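Local coordinates for protein geranylgeranyl pyrophosphate synthetase (Pyrococcus horikoshii, PDB 1WY0) that probably condenses allylic diphosphates with isopentenyl diphosphate to make geranylgeranyl diphosphate, the C20 precursor of archaeal membrane lipids, at residues 24-29 and 118-123; 55-60 and 328-333; 69-74 and 126-131; 215-220 and 306-311; 243-248 and 300-305. One frame throughout, in Å; residues are numbered along the deposited sequence.

Interaction 1: residues 24-29 and 118-123; sequences ELIPEK and FSKAFE
Lys120 reaches out from helix 107-126 to Leu25, where helix 3-25 runs out, and its ammonium settles on the backbone there. NZ donates to Leu25 O at 3.1 Å, in the plane of the carbonyl, with a C=O...N angle of 156°. The side chain is bent at chi2 (-104°), which swings CD toward Leu25, and its CG packs against Ile26 CG2. Lys120 NZ also makes a salt bridge to Glu123 OE1, one turn on, a weak hydrogen bond of 3.4 Å. Lys29 comes from the loop, and the two lysines meet tip to tip, with Lys29 NZ 4.0 Å from Lys120 NZ. A water accepts from both, at 2.6 Å from Lys29 NZ and 2.9 Å from Lys120 NZ, and probably softens their repulsion. The side chains of Leu25 and Glu123 run past one another, pointing opposite ways; CD2 of the leucine lies 3.5 Å from Glu123 OE2, an oxygen whose stronger partner is Arg127. An alanine in place of Lys120 would probably leave Leu25 O without this donor, Glu123 OE1 without this positive mate, and the water without its second lysine. Helix 107-126 also faces the second subunit, where Phe122 stacks on Phe122 of that chain. The lysine meets a carbonyl at the C-terminal end of a helix, where its charge is probably favourable against the helix dipole; it ties the N-terminal helix to an interface helix of the dimeric, all-helical prenyl synthase fold.

Interaction 2: residues 55-60 and 328-333; sequences LTSTEA and MDLELL
No ring enters this contact; the flat group among the touching residues is the carboxylate of Asp329, and it does not face Thr56 with an oxygen. Its OD2 forms a salt bridge to Arg10 NE on helix 3-25, while CB of Asp329 is what approaches Thr56 CG2, at 4.3 Å. The main meeting is between Thr56 and Leu330, tip to tip. The methyl CG2 of Thr56 lies 3.5 Å from Leu330 CD2 and 3.6 Å from Leu330 CG, against the branch point of the leucine. Chi1 of the threonine (-58°) sets OG1 beside the backbone N, where it is hydrogen-bonded to Phe52 O of its own helix, and leaves CG2 anti to that N, facing Leu330. In this way the C-terminal helix 325-336 comes back to helix 49-57 in the all-helical isoprenoid synthase fold, and the seam between them is greasy although two of its residues are hydroxylic. The other branch of Leu330, CD1, passes 4.0 Å from Ser57 OG, whose polar partner is Val53 O, and 4.3 Å from Ala60 CB. An alanine in place of Leu330 would probably open a gap between the helices, leaving the Thr56 methyl and Ala60 CB without the leucine methyls they pack on. Beyond this pair, Leu203 and Trp206 of helix 197-224 also pack on Leu330, and Leu203 touches Ser57 as well.

Interaction 3: residues 69-74 and 126-131; sequences IYPAVA and ARAEIP
The guanidinium of Arg127, with NH1 3.5 Å from Tyr70 OH, is held by two acids of the neighbouring helices: NH1 makes a salt bridge to Glu24 and NH2 another to Glu123. This is the corner of the helical prenyl synthase fold where the loop between helices 107-126 and 132-159 folds back over the start of helix 69-90. The phenol oxygen sits at the edge of the guanidinium, near its plane, and the ring and guanidinium planes are 61° apart, so the two groups do not stack. It is the aliphatic part of the arginine that covers the tyrosine. CB stands over one face of the Tyr70 ring, 3.9 Å from its centroid and 14° off the ring normal, a CH-pi contact displaced toward the rim. The chain is then extended as far as NE, which carries CD past Tyr70 CE2 at 3.5 Å and brings the charged end beside the hydroxyl. The salt bridges to Glu24 and Glu123 probably hold the arginine in this pose over the ring. Glu129 comes to the tyrosine differently: its OE2 is at the edge of the ring, near its plane, 4.4 Å from Tyr70 CD1. Next to the tyrosine, Pro71 provides an apolar patch for the loop, and its CG touches Ala128 CB at 3.8 Å.

Interaction 4: residues 215-220 and 306-311; sequences QIWDDV and IAKDMI
Ile216 is set against Ala307, the pair whose CA atoms are closest between the two segments. Its CG2 methyl lies 3.9 Å from Ala307 CB, and its other branch reaches further, CD1 standing 4.1 Å from Ile306 CG2 and 4.2 Å from Met310 SD. The side chains of Ile216 and Met310 cross at about a right angle, with the thioether beside the isoleucine tip. Trp217 adds a second surface: CE3 comes obliquely to Ala307 CB at 4.3 Å, and the aliphatic part of Lys308 rests near the same ring, its CD 4.4 Å from Trp217 CZ3. Next outward are the bonds that place these groups. The indole NE1 donates to Arg340 O, which probably steadies the turn of the ring, and Lys308 NZ is drawn to Glu305. The short segments run nearly antiparallel, at 151°, their axes 9.6 Å apart. On another side of helix 197-224, Gln215 NE2 donates to Asp219 OD1 at 3.1 Å, meeting the carboxylate from above its plane; that oxygen also pairs with Lys242. Asp218 and Asp219 fit the second aspartate-rich motif of trans-prenyltransferases, which in relatives takes part in magnesium-diphosphate binding. Across the interface itself there is no hydrogen bond, so what joins the two segments here is apolar packing, and the polar bonds lie around it.

Interaction 5: residues 243-248 and 300-305; sequences KTLIVA and IDYAAE
Leu245 leaves the first turn of helix 245-253 with CG anti to its backbone N (chi1 173°), and from CB its side chain heads for Tyr302 and Ala303 on helix 299-315. CG is the branch point and touches both: Tyr302 CE2 at 3.8 Å and Ala303 CB at 4.1 Å. From there CD1 goes to the edge of the tyrosine ring, near its plane, 3.7 Å from Tyr302 CE2, while CD2 lies over the backbone of the other helix, 4.1 Å from Ala303 CA. The leucine and tyrosine side chains thus cross at about a right angle, and the ring in turn stacks on His249. Ile246 works next to it. Its CG1 presses on Ala303 CB at 3.5 Å, closer than usual for two carbons, and its CG2 lies 3.9 Å from Ile300 CG1. The small Ala303 probably allows the close approach of Ile246 CG1. Thr244 sets the start of the helix: OG1 accepts from Val247 N at 3.2 Å with an N-H...O angle of 164°, plus a weak bond from Ile246 N, and the cap probably steadies the first turn that carries Leu245 and Ile246. Helix 197-224 borders the same apolar cluster, Val220 packing on Ile246. Here an N-capped helix start packs on helix 299-315 through leucine, isoleucine and alanine, helix-on-helix packing within the all-alpha isoprenoid synthase fold.

How the interactions relate
From the N terminus, interaction 1 opens at the end of helix 3-25 and closes on helix 107-126. Interactions 2 and 3 both open inside that loop and close after it, so each crosses interaction 1. Interaction 2 closes the longest loop, bringing helix 325-336 back to helix 49-57, and interactions 3, 4 and 5 nest within it. Interaction 5 is nested again inside interaction 4; the two share helix 299-315, with centres about 8 Å apart. Interactions 1 and 3 touch through Glu24 and Arg127, on the opposite side of the chain's centre from 4 and 5. Interaction 2 touches 3 through Leu55 and Ile69.

Interaction 1: residues 24-29 and 118-123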
# COMPACT_ATOMS: atom_id res chain seq x y z
N GLU A 24 -1.06 -18.24 6.56
CA GLU A 24 -2.28 -18.31 7.35
C GLU A 24 -2.87 -16.91 7.27
O GLU A 24 -4.07 -16.71 7.49
CB GLU A 24 -2.01 -18.73 8.79
CG GLU A 24 -1.58 -17.64 9.74
CD GLU A 24 -1.53 -18.14 11.18
OE1 GLU A 24 -1.05 -19.28 11.38
OE2 GLU A 24 -1.96 -17.41 12.09
N LEU A 25 -2.02 -15.94 6.94
CA LEU A 25 -2.43 -14.55 6.78
C LEU A 25 -2.98 -14.38 5.36
O LEU A 25 -3.96 -13.68 5.15
CB LEU A 25 -1.25 -13.60 6.99
CG LEU A 25 -0.88 -13.21 8.43
CD1 LEU A 25 0.38 -12.38 8.40
CD2 LEU A 25 -2.01 -12.42 9.08
N ILE A 26 -2.33 -15.02 4.38
CA ILE A 26 -2.79 -14.95 3.00
C ILE A 26 -3.11 -16.35 2.50
O ILE A 26 -2.35 -16.96 1.74
CB ILE A 26 -1.76 -14.25 2.05
CG1 ILE A 26 -0.40 -14.95 2.11
CG2 ILE A 26 -1.57 -12.80 2.46
CD1 ILE A 26 0.61 -14.36 1.14
N PRO A 27 -4.25 -16.90 2.93
CA PRO A 27 -4.74 -18.21 2.53
C PRO A 27 -5.56 -18.13 1.24
O PRO A 27 -5.82 -17.06 0.70
CB PRO A 27 -5.61 -18.74 3.67
CG PRO A 27 -6.27 -17.49 4.23
CD PRO A 27 -5.17 -16.37 3.92
N GLU A 28 -5.93 -19.31 0.72
CA GLU A 28 -6.74 -19.35 -0.49
C GLU A 28 -8.22 -19.11 -0.19
O GLU A 28 -9.01 -20.03 -0.02
CB GLU A 28 -6.55 -20.72 -1.15
CG GLU A 28 -5.12 -21.24 -1.03
CD GLU A 28 -5.06 -22.67 -1.50
OE1 GLU A 28 -5.40 -23.56 -0.73
OE2 GLU A 28 -4.67 -22.89 -2.65
N LYS A 29 -8.58 -17.82 -0.08
CA LYS A 29 -9.96 -17.47 0.25
C LYS A 29 -10.50 -16.37 -0.66
O LYS A 29 -9.79 -15.79 -1.48
CB LYS A 29 -10.00 -17.02 1.71
CG LYS A 29 -9.08 -15.82 1.97
CD LYS A 29 -9.68 -14.84 2.98
CE LYS A 29 -8.80 -14.67 4.22
NZ LYS A 29 -9.20 -13.47 4.95
N PHE A 118 0.73 -5.42 1.66
CA PHE A 118 1.17 -4.34 2.56
C PHE A 118 0.27 -4.29 3.80
O PHE A 118 0.74 -4.20 4.93
CB PHE A 118 1.14 -2.97 1.85
CG PHE A 118 1.95 -1.90 2.54
CD1 PHE A 118 3.02 -2.23 3.35
CD2 PHE A 118 1.65 -0.55 2.38
CE1 PHE A 118 3.77 -1.26 3.99
CE2 PHE A 118 2.42 0.44 3.03
CZ PHE A 118 3.48 0.07 3.83
N SER A 119 -1.03 -4.33 3.56
CA SER A 119 -2.02 -4.33 4.63
C SER A 119 -1.79 -5.54 5.56
O SER A 119 -1.92 -5.43 6.78
CB SER A 119 -3.42 -4.42 4.01
OG SER A 119 -4.43 -4.47 5.00
N LYS A 120 -1.46 -6.69 4.98
CA LYS A 120 -1.32 -7.81 5.91
C LYS A 120 -0.00 -7.77 6.69
O LYS A 120 0.12 -8.28 7.80
CB LYS A 120 -1.41 -9.11 5.11
CG LYS A 120 -2.79 -9.31 4.48
CD LYS A 120 -3.62 -10.36 5.22
CE LYS A 120 -5.04 -10.48 4.67
NZ LYS A 120 -5.86 -11.28 5.58
N ALA A 121 1.01 -7.04 6.22
CA ALA A 121 2.21 -6.84 7.01
C ALA A 121 1.84 -6.20 8.35
O ALA A 121 2.38 -6.57 9.40
CB ALA A 121 3.19 -5.95 6.26
N PHE A 122 0.93 -5.23 8.32
CA PHE A 122 0.52 -4.59 9.55
C PHE A 122 -0.47 -5.45 10.33
O PHE A 122 -0.59 -5.37 11.54
CB PHE A 122 -0.13 -3.25 9.20
CG PHE A 122 0.93 -2.25 8.82
CD1 PHE A 122 1.65 -1.60 9.82
CD2 PHE A 122 1.18 -1.99 7.49
CE1 PHE A 122 2.63 -0.68 9.47
CE2 PHE A 122 2.17 -1.06 7.15
CZ PHE A 122 2.89 -0.41 8.14
N GLU A 123 -1.19 -6.35 9.65
CA GLU A 123 -2.01 -7.21 10.44
C GLU A 123 -1.13 -8.19 11.16
O GLU A 123 -1.40 -8.60 12.28
CB GLU A 123 -2.96 -7.97 9.53
CG GLU A 123 -4.05 -8.67 10.33
CD GLU A 123 -4.65 -9.79 9.51
OE1 GLU A 123 -4.86 -9.60 8.32
OE2 GLU A 123 -4.93 -10.84 10.08
O HOH W 1 -8.73 -10.96 5.24

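Interaction 2: residues 55-60 and 328-333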
# COMPACT_ATOMS: atom_id res chain seq x y z
N LEU A 55 14.63 -12.93 13.38
CA LEU A 55 14.73 -13.97 14.41
C LEU A 55 16.17 -14.18 14.88
O LEU A 55 16.41 -14.39 16.06
CB LEU A 55 14.16 -15.29 13.88
CG LEU A 55 12.73 -15.21 13.36
CD1 LEU A 55 12.26 -16.59 12.89
CD2 LEU A 55 11.81 -14.68 14.44
N THR A 56 17.12 -14.12 13.96
CA THR A 56 18.52 -14.30 14.32
C THR A 56 19.03 -13.12 15.14
O THR A 56 19.88 -13.28 16.01
CB THR A 56 19.43 -14.47 13.08
OG1 THR A 56 18.98 -15.59 12.31
CG2 THR A 56 20.87 -14.73 13.51
N SER A 57 18.51 -11.93 14.85
CA SER A 57 18.92 -10.73 15.57
C SER A 57 18.39 -10.73 16.99
O SER A 57 19.04 -10.21 17.91
CB SER A 57 18.46 -9.47 14.85
OG SER A 57 19.31 -9.17 13.76
N THR A 58 17.21 -11.30 17.18
CA THR A 58 16.64 -11.38 18.52
C THR A 58 17.39 -12.39 19.40
O THR A 58 17.24 -12.45 20.61
CB THR A 58 15.17 -11.79 18.40
OG1 THR A 58 14.47 -10.80 17.64
CG2 THR A 58 14.53 -11.89 19.79
N GLU A 59 18.20 -13.23 18.73
CA GLU A 59 18.97 -14.23 19.47
C GLU A 59 20.37 -13.72 19.81
O GLU A 59 21.04 -14.19 20.72
CB GLU A 59 19.07 -15.49 18.61
CG GLU A 59 19.82 -16.62 19.32
CD GLU A 59 19.82 -17.86 18.45
OE1 GLU A 59 20.51 -18.81 18.78
OE2 GLU A 59 19.12 -17.86 17.44
N ALA A 60 20.83 -12.74 19.01
CA ALA A 60 22.16 -12.19 19.24
C ALA A 60 22.16 -11.19 20.39
O ALA A 60 23.18 -10.64 20.78
CB ALA A 60 22.62 -11.51 17.95
N MET A 328 27.15 -15.53 14.92
CA MET A 328 27.93 -16.28 13.94
C MET A 328 27.24 -16.26 12.58
O MET A 328 27.83 -15.88 11.57
CB MET A 328 28.11 -17.73 14.42
CG MET A 328 28.93 -18.60 13.49
SD MET A 328 30.50 -17.83 13.09
CE MET A 328 31.56 -18.54 14.39
N ASP A 329 25.97 -16.66 12.56
CA ASP A 329 25.22 -16.69 11.31
C ASP A 329 25.14 -15.30 10.67
O ASP A 329 25.26 -15.18 9.45
CB ASP A 329 23.82 -17.25 11.55
CG ASP A 329 23.84 -18.70 11.99
OD1 ASP A 329 24.65 -19.48 11.45
OD2 ASP A 329 23.04 -19.06 12.88
N LEU A 330 24.95 -14.27 11.48
CA LEU A 330 24.87 -12.91 10.96
C LEU A 330 26.19 -12.49 10.35
O LEU A 330 26.23 -11.66 9.44
CB LEU A 330 24.49 -11.92 12.07
CG LEU A 330 23.09 -12.03 12.69
CD1 LEU A 330 22.89 -10.88 13.67
CD2 LEU A 330 22.03 -11.98 11.59
N GLU A 331 27.29 -13.06 10.84
CA GLU A 331 28.59 -12.73 10.28
C GLU A 331 28.81 -13.54 9.02
O GLU A 331 29.35 -13.04 8.03
CB GLU A 331 29.71 -13.03 11.29
CG GLU A 331 29.97 -11.90 12.27
CD GLU A 331 31.17 -12.17 13.16
OE1 GLU A 331 31.56 -13.35 13.30
OE2 GLU A 331 31.72 -11.20 13.72
N LEU A 332 28.40 -14.80 9.05
CA LEU A 332 28.56 -15.65 7.88
C LEU A 332 27.71 -15.13 6.72
O LEU A 332 28.20 -15.01 5.60
CB LEU A 332 28.17 -17.09 8.22
CG LEU A 332 29.19 -17.90 9.02
CD1 LEU A 332 28.74 -19.35 9.16
CD2 LEU A 332 30.54 -17.85 8.31
N LEU A 333 26.45 -14.82 7.00
CA LEU A 333 25.54 -14.31 5.98
C LEU A 333 26.14 -13.08 5.30
O LEU A 333 26.25 -13.03 4.07
CB LEU A 333 24.19 -13.94 6.61
CG LEU A 333 23.08 -13.41 5.71
CD1 LEU A 333 22.66 -14.46 4.68
CD2 LEU A 333 21.91 -13.02 6.58

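Interaction 3: residues 69-74 and 126-131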
# COMPACT_ATOMS: atom_id res chain seq x y z
N ILE A 69 8.27 -13.71 15.54
CA ILE A 69 7.82 -14.39 14.32
C ILE A 69 6.87 -13.52 13.48
O ILE A 69 7.05 -13.29 12.29
CB ILE A 69 7.11 -15.69 14.72
CG1 ILE A 69 8.11 -16.69 15.30
CG2 ILE A 69 6.48 -16.34 13.47
CD1 ILE A 69 9.20 -17.07 14.29
N TYR A 70 5.80 -12.99 14.07
CA TYR A 70 4.89 -12.15 13.29
C TYR A 70 5.54 -10.86 12.80
O TYR A 70 5.24 -10.38 11.72
CB TYR A 70 3.62 -11.85 14.07
CG TYR A 70 2.57 -12.93 13.93
CD1 TYR A 70 2.45 -13.94 14.89
CD2 TYR A 70 1.71 -12.95 12.84
CE1 TYR A 70 1.49 -14.93 14.76
CE2 TYR A 70 0.74 -13.94 12.71
CZ TYR A 70 0.63 -14.92 13.68
OH TYR A 70 -0.34 -15.90 13.55
N PRO A 71 6.43 -10.26 13.62
CA PRO A 71 7.08 -9.03 13.17
C PRO A 71 8.02 -9.33 12.01
O PRO A 71 8.26 -8.47 11.15
CB PRO A 71 7.82 -8.57 14.42
CG PRO A 71 6.90 -8.98 15.50
CD PRO A 71 6.51 -10.38 15.08
N ALA A 72 8.57 -10.54 11.99
CA ALA A 72 9.47 -10.96 10.92
C ALA A 72 8.60 -11.21 9.69
O ALA A 72 9.00 -10.92 8.56
CB ALA A 72 10.20 -12.23 11.30
N VAL A 73 7.42 -11.76 9.92
CA VAL A 73 6.49 -12.02 8.83
C VAL A 73 6.09 -10.70 8.18
O VAL A 73 5.99 -10.61 6.96
CB VAL A 73 5.24 -12.76 9.34
CG1 VAL A 73 4.15 -12.78 8.27
CG2 VAL A 73 5.60 -14.19 9.72
N ALA A 74 5.86 -9.69 9.01
CA ALA A 74 5.47 -8.37 8.54
C ALA A 74 6.49 -7.88 7.52
O ALA A 74 6.15 -7.44 6.41
CB ALA A 74 5.42 -7.40 9.72
N ALA A 126 0.24 -6.40 14.23
CA ALA A 126 -0.75 -6.35 15.29
C ALA A 126 -0.81 -7.67 16.07
O ALA A 126 -0.88 -7.66 17.29
CB ALA A 126 -2.12 -6.02 14.71
N ARG A 127 -0.78 -8.80 15.36
CA ARG A 127 -0.82 -10.12 16.01
C ARG A 127 0.40 -10.44 16.88
O ARG A 127 0.41 -11.45 17.58
CB ARG A 127 -0.96 -11.23 14.97
CG ARG A 127 -2.27 -11.26 14.23
CD ARG A 127 -2.39 -12.53 13.41
NE ARG A 127 -3.64 -12.61 12.68
CZ ARG A 127 -4.01 -13.67 11.96
NH1 ARG A 127 -3.22 -14.74 11.90
NH2 ARG A 127 -5.16 -13.66 11.30
N ALA A 128 1.43 -9.60 16.84
CA ALA A 128 2.63 -9.85 17.64
C ALA A 128 2.29 -9.95 19.12
O ALA A 128 1.36 -9.31 19.61
CB ALA A 128 3.65 -8.74 17.41
N GLU A 129 3.07 -10.76 19.84
CA GLU A 129 2.89 -10.96 21.28
C GLU A 129 4.04 -10.30 22.02
O GLU A 129 4.98 -10.98 22.43
CB GLU A 129 2.88 -12.45 21.63
CG GLU A 129 3.92 -13.31 20.92
CD GLU A 129 3.38 -13.97 19.67
OE1 GLU A 129 2.16 -13.87 19.42
OE2 GLU A 129 4.18 -14.58 18.92
N ILE A 130 3.97 -8.99 22.20
CA ILE A 130 5.05 -8.29 22.89
C ILE A 130 4.52 -7.14 23.73
O ILE A 130 3.39 -6.69 23.54
CB ILE A 130 6.08 -7.77 21.88
CG1 ILE A 130 5.38 -6.96 20.79
CG2 ILE A 130 6.84 -8.94 21.27
CD1 ILE A 130 6.32 -6.42 19.73
N PRO A 131 5.34 -6.65 24.69
CA PRO A 131 4.94 -5.54 25.56
C PRO A 131 4.52 -4.34 24.73
O PRO A 131 5.10 -4.08 23.68
CB PRO A 131 6.22 -5.26 26.36
CG PRO A 131 7.06 -6.49 26.36
CD PRO A 131 6.69 -7.13 25.04

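Interaction 4: residues 215-220 and 306-311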
# COMPACT_ATOMS: atom_id res chain seq x y z
N GLN A 215 22.90 -5.50 -2.81
CA GLN A 215 22.50 -4.99 -4.11
C GLN A 215 23.71 -4.60 -4.96
O GLN A 215 23.78 -4.93 -6.14
CB GLN A 215 21.55 -3.80 -3.96
CG GLN A 215 20.95 -3.36 -5.28
CD GLN A 215 20.21 -4.50 -5.97
OE1 GLN A 215 19.25 -5.04 -5.43
NE2 GLN A 215 20.67 -4.87 -7.16
N ILE A 216 24.67 -3.91 -4.35
CA ILE A 216 25.87 -3.50 -5.08
C ILE A 216 26.61 -4.71 -5.64
O ILE A 216 27.10 -4.68 -6.77
CB ILE A 216 26.85 -2.71 -4.18
CG1 ILE A 216 26.24 -1.36 -3.79
CG2 ILE A 216 28.19 -2.50 -4.92
CD1 ILE A 216 27.00 -0.67 -2.66
N TRP A 217 26.70 -5.78 -4.85
CA TRP A 217 27.38 -6.99 -5.30
C TRP A 217 26.60 -7.68 -6.42
O TRP A 217 27.19 -8.31 -7.30
CB TRP A 217 27.57 -7.95 -4.11
CG TRP A 217 28.48 -9.10 -4.42
CD1 TRP A 217 28.12 -10.40 -4.61
CD2 TRP A 217 29.90 -9.04 -4.59
NE1 TRP A 217 29.24 -11.17 -4.89
CE2 TRP A 217 30.35 -10.35 -4.88
CE3 TRP A 217 30.85 -8.01 -4.52
CZ2 TRP A 217 31.69 -10.66 -5.10
CZ3 TRP A 217 32.19 -8.31 -4.74
CH2 TRP A 217 32.60 -9.63 -5.02
N ASP A 218 25.27 -7.57 -6.39
CA ASP A 218 24.45 -8.17 -7.44
C ASP A 218 24.72 -7.46 -8.74
O ASP A 218 24.85 -8.09 -9.79
CB ASP A 218 22.96 -8.07 -7.11
CG ASP A 218 22.50 -9.20 -6.23
OD1 ASP A 218 23.34 -10.06 -5.89
OD2 ASP A 218 21.30 -9.24 -5.87
N ASP A 219 24.80 -6.13 -8.68
CA ASP A 219 25.07 -5.35 -9.87
C ASP A 219 26.44 -5.69 -10.43
O ASP A 219 26.63 -5.73 -11.64
CB ASP A 219 24.97 -3.85 -9.56
CG ASP A 219 23.55 -3.43 -9.18
OD1 ASP A 219 22.63 -4.23 -9.41
OD2 ASP A 219 23.36 -2.31 -8.66
N VAL A 220 27.40 -5.96 -9.53
CA VAL A 220 28.76 -6.32 -9.93
C VAL A 220 28.76 -7.66 -10.65
O VAL A 220 29.36 -7.81 -11.70
CB VAL A 220 29.69 -6.46 -8.70
CG1 VAL A 220 30.96 -7.20 -9.10
CG2 VAL A 220 30.04 -5.08 -8.14
N ILE A 306 33.67 -1.14 -2.37
CA ILE A 306 32.71 -0.47 -1.51
C ILE A 306 31.85 -1.52 -0.81
O ILE A 306 31.62 -1.44 0.39
CB ILE A 306 31.80 0.47 -2.31
CG1 ILE A 306 32.59 1.70 -2.73
CG2 ILE A 306 30.59 0.85 -1.49
CD1 ILE A 306 33.36 2.35 -1.59
N ALA A 307 31.39 -2.50 -1.58
CA ALA A 307 30.56 -3.57 -1.04
C ALA A 307 31.31 -4.34 0.05
O ALA A 307 30.76 -4.58 1.13
CB ALA A 307 30.14 -4.51 -2.16
N LYS A 308 32.55 -4.71 -0.23
CA LYS A 308 33.35 -5.45 0.75
C LYS A 308 33.60 -4.63 2.01
O LYS A 308 33.51 -5.14 3.13
CB LYS A 308 34.69 -5.88 0.14
CG LYS A 308 34.64 -7.24 -0.54
CD LYS A 308 35.37 -7.23 -1.87
CE LYS A 308 36.78 -7.78 -1.73
NZ LYS A 308 37.68 -7.31 -2.83
N ASP A 309 33.90 -3.35 1.84
CA ASP A 309 34.13 -2.49 2.99
C ASP A 309 32.89 -2.44 3.88
O ASP A 309 32.99 -2.62 5.10
CB ASP A 309 34.51 -1.08 2.55
CG ASP A 309 35.89 -1.02 1.91
OD1 ASP A 309 36.66 -1.99 2.07
OD2 ASP A 309 36.20 0.00 1.26
N MET A 310 31.73 -2.22 3.29
CA MET A 310 30.49 -2.15 4.05
C MET A 310 30.26 -3.46 4.80
O MET A 310 29.72 -3.47 5.91
CB MET A 310 29.32 -1.86 3.12
CG MET A 310 29.27 -0.42 2.66
SD MET A 310 28.13 -0.17 1.31
CE MET A 310 26.60 -0.06 2.19
N ILE A 311 30.65 -4.57 4.18
CA ILE A 311 30.51 -5.88 4.80
C ILE A 311 31.44 -5.94 6.01
O ILE A 311 31.06 -6.41 7.08
CB ILE A 311 30.89 -6.99 3.80
CG1 ILE A 311 29.77 -7.19 2.78
CG2 ILE A 311 31.18 -8.29 4.54
CD1 ILE A 311 28.37 -7.16 3.39

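Interaction 5: residues 243-248 and 300-305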
# COMPACT_ATOMS: atom_id res chain seq x y z
N LYS A 243 20.67 2.22 -13.24
CA LYS A 243 21.58 3.07 -12.48
C LYS A 243 22.14 2.32 -11.28
O LYS A 243 21.45 2.11 -10.29
CB LYS A 243 20.87 4.33 -11.99
CG LYS A 243 20.95 5.52 -12.94
CD LYS A 243 20.09 5.32 -14.17
CE LYS A 243 20.21 6.50 -15.10
NZ LYS A 243 19.26 6.39 -16.23
N THR A 244 23.39 1.90 -11.39
CA THR A 244 24.06 1.18 -10.31
C THR A 244 25.22 2.04 -9.82
O THR A 244 25.49 3.10 -10.38
CB THR A 244 24.62 -0.15 -10.82
OG1 THR A 244 25.81 0.10 -11.58
CG2 THR A 244 23.59 -0.86 -11.71
N LEU A 245 25.91 1.58 -8.78
CA LEU A 245 27.06 2.33 -8.26
C LEU A 245 28.20 2.30 -9.26
O LEU A 245 29.02 3.22 -9.29
CB LEU A 245 27.53 1.72 -6.94
CG LEU A 245 28.82 2.32 -6.37
CD1 LEU A 245 28.74 3.84 -6.33
CD2 LEU A 245 29.07 1.74 -4.99
N ILE A 246 28.26 1.24 -10.06
CA ILE A 246 29.29 1.08 -11.07
C ILE A 246 29.14 2.15 -12.16
O ILE A 246 30.11 2.78 -12.57
CB ILE A 246 29.20 -0.31 -11.72
CG1 ILE A 246 29.32 -1.38 -10.64
CG2 ILE A 246 30.29 -0.48 -12.77
CD1 ILE A 246 28.88 -2.77 -11.08
N VAL A 247 27.91 2.35 -12.61
CA VAL A 247 27.62 3.33 -13.64
C VAL A 247 27.81 4.75 -13.09
O VAL A 247 28.23 5.65 -13.82
CB VAL A 247 26.18 3.13 -14.16
CG1 VAL A 247 25.77 4.28 -15.03
CG2 VAL A 247 26.10 1.85 -14.94
N ALA A 248 27.48 4.96 -11.81
CA ALA A 248 27.65 6.28 -11.21
C ALA A 248 29.14 6.62 -11.14
O ALA A 248 29.55 7.74 -11.43
CB ALA A 248 27.03 6.32 -9.82
N ILE A 300 33.98 -1.05 -12.00
CA ILE A 300 33.49 -2.30 -11.44
C ILE A 300 34.23 -2.61 -10.14
O ILE A 300 33.61 -2.81 -9.10
CB ILE A 300 33.66 -3.48 -12.42
CG1 ILE A 300 32.89 -3.20 -13.72
CG2 ILE A 300 33.11 -4.74 -11.78
CD1 ILE A 300 32.93 -4.34 -14.73
N ASP A 301 35.56 -2.64 -10.20
CA ASP A 301 36.39 -2.90 -9.03
C ASP A 301 36.01 -1.94 -7.89
O ASP A 301 35.91 -2.33 -6.72
CB ASP A 301 37.86 -2.73 -9.41
CG ASP A 301 38.77 -3.74 -8.73
OD1 ASP A 301 39.09 -3.56 -7.53
OD2 ASP A 301 39.17 -4.71 -9.41
N TYR A 302 35.81 -0.68 -8.23
CA TYR A 302 35.43 0.33 -7.25
C TYR A 302 34.22 -0.12 -6.44
O TYR A 302 34.27 -0.16 -5.21
CB TYR A 302 35.09 1.65 -7.95
CG TYR A 302 34.42 2.66 -7.04
CD1 TYR A 302 35.16 3.47 -6.19
CD2 TYR A 302 33.03 2.79 -7.04
CE1 TYR A 302 34.53 4.39 -5.34
CE2 TYR A 302 32.39 3.70 -6.20
CZ TYR A 302 33.15 4.50 -5.35
OH TYR A 302 32.51 5.36 -4.50
N ALA A 303 33.13 -0.46 -7.13
CA ALA A 303 31.90 -0.90 -6.48
C ALA A 303 32.11 -2.18 -5.67
O ALA A 303 31.52 -2.35 -4.60
CB ALA A 303 30.80 -1.11 -7.53
N ALA A 304 32.95 -3.07 -6.18
CA ALA A 304 33.24 -4.32 -5.48
C ALA A 304 33.86 -4.02 -4.11
O ALA A 304 33.50 -4.63 -3.10
CB ALA A 304 34.18 -5.19 -6.31
N GLU A 305 34.79 -3.07 -4.09
CA GLU A 305 35.47 -2.68 -2.86
C GLU A 305 34.52 -2.03 -1.87
O GLU A 305 34.56 -2.31 -0.68
CB GLU A 305 36.63 -1.73 -3.16
CG GLU A 305 37.80 -2.40 -3.84
CD GLU A 305 37.79 -3.90 -3.65
OE1 GLU A 305 37.85 -4.36 -2.49
OE2 GLU A 305 37.72 -4.63 -4.66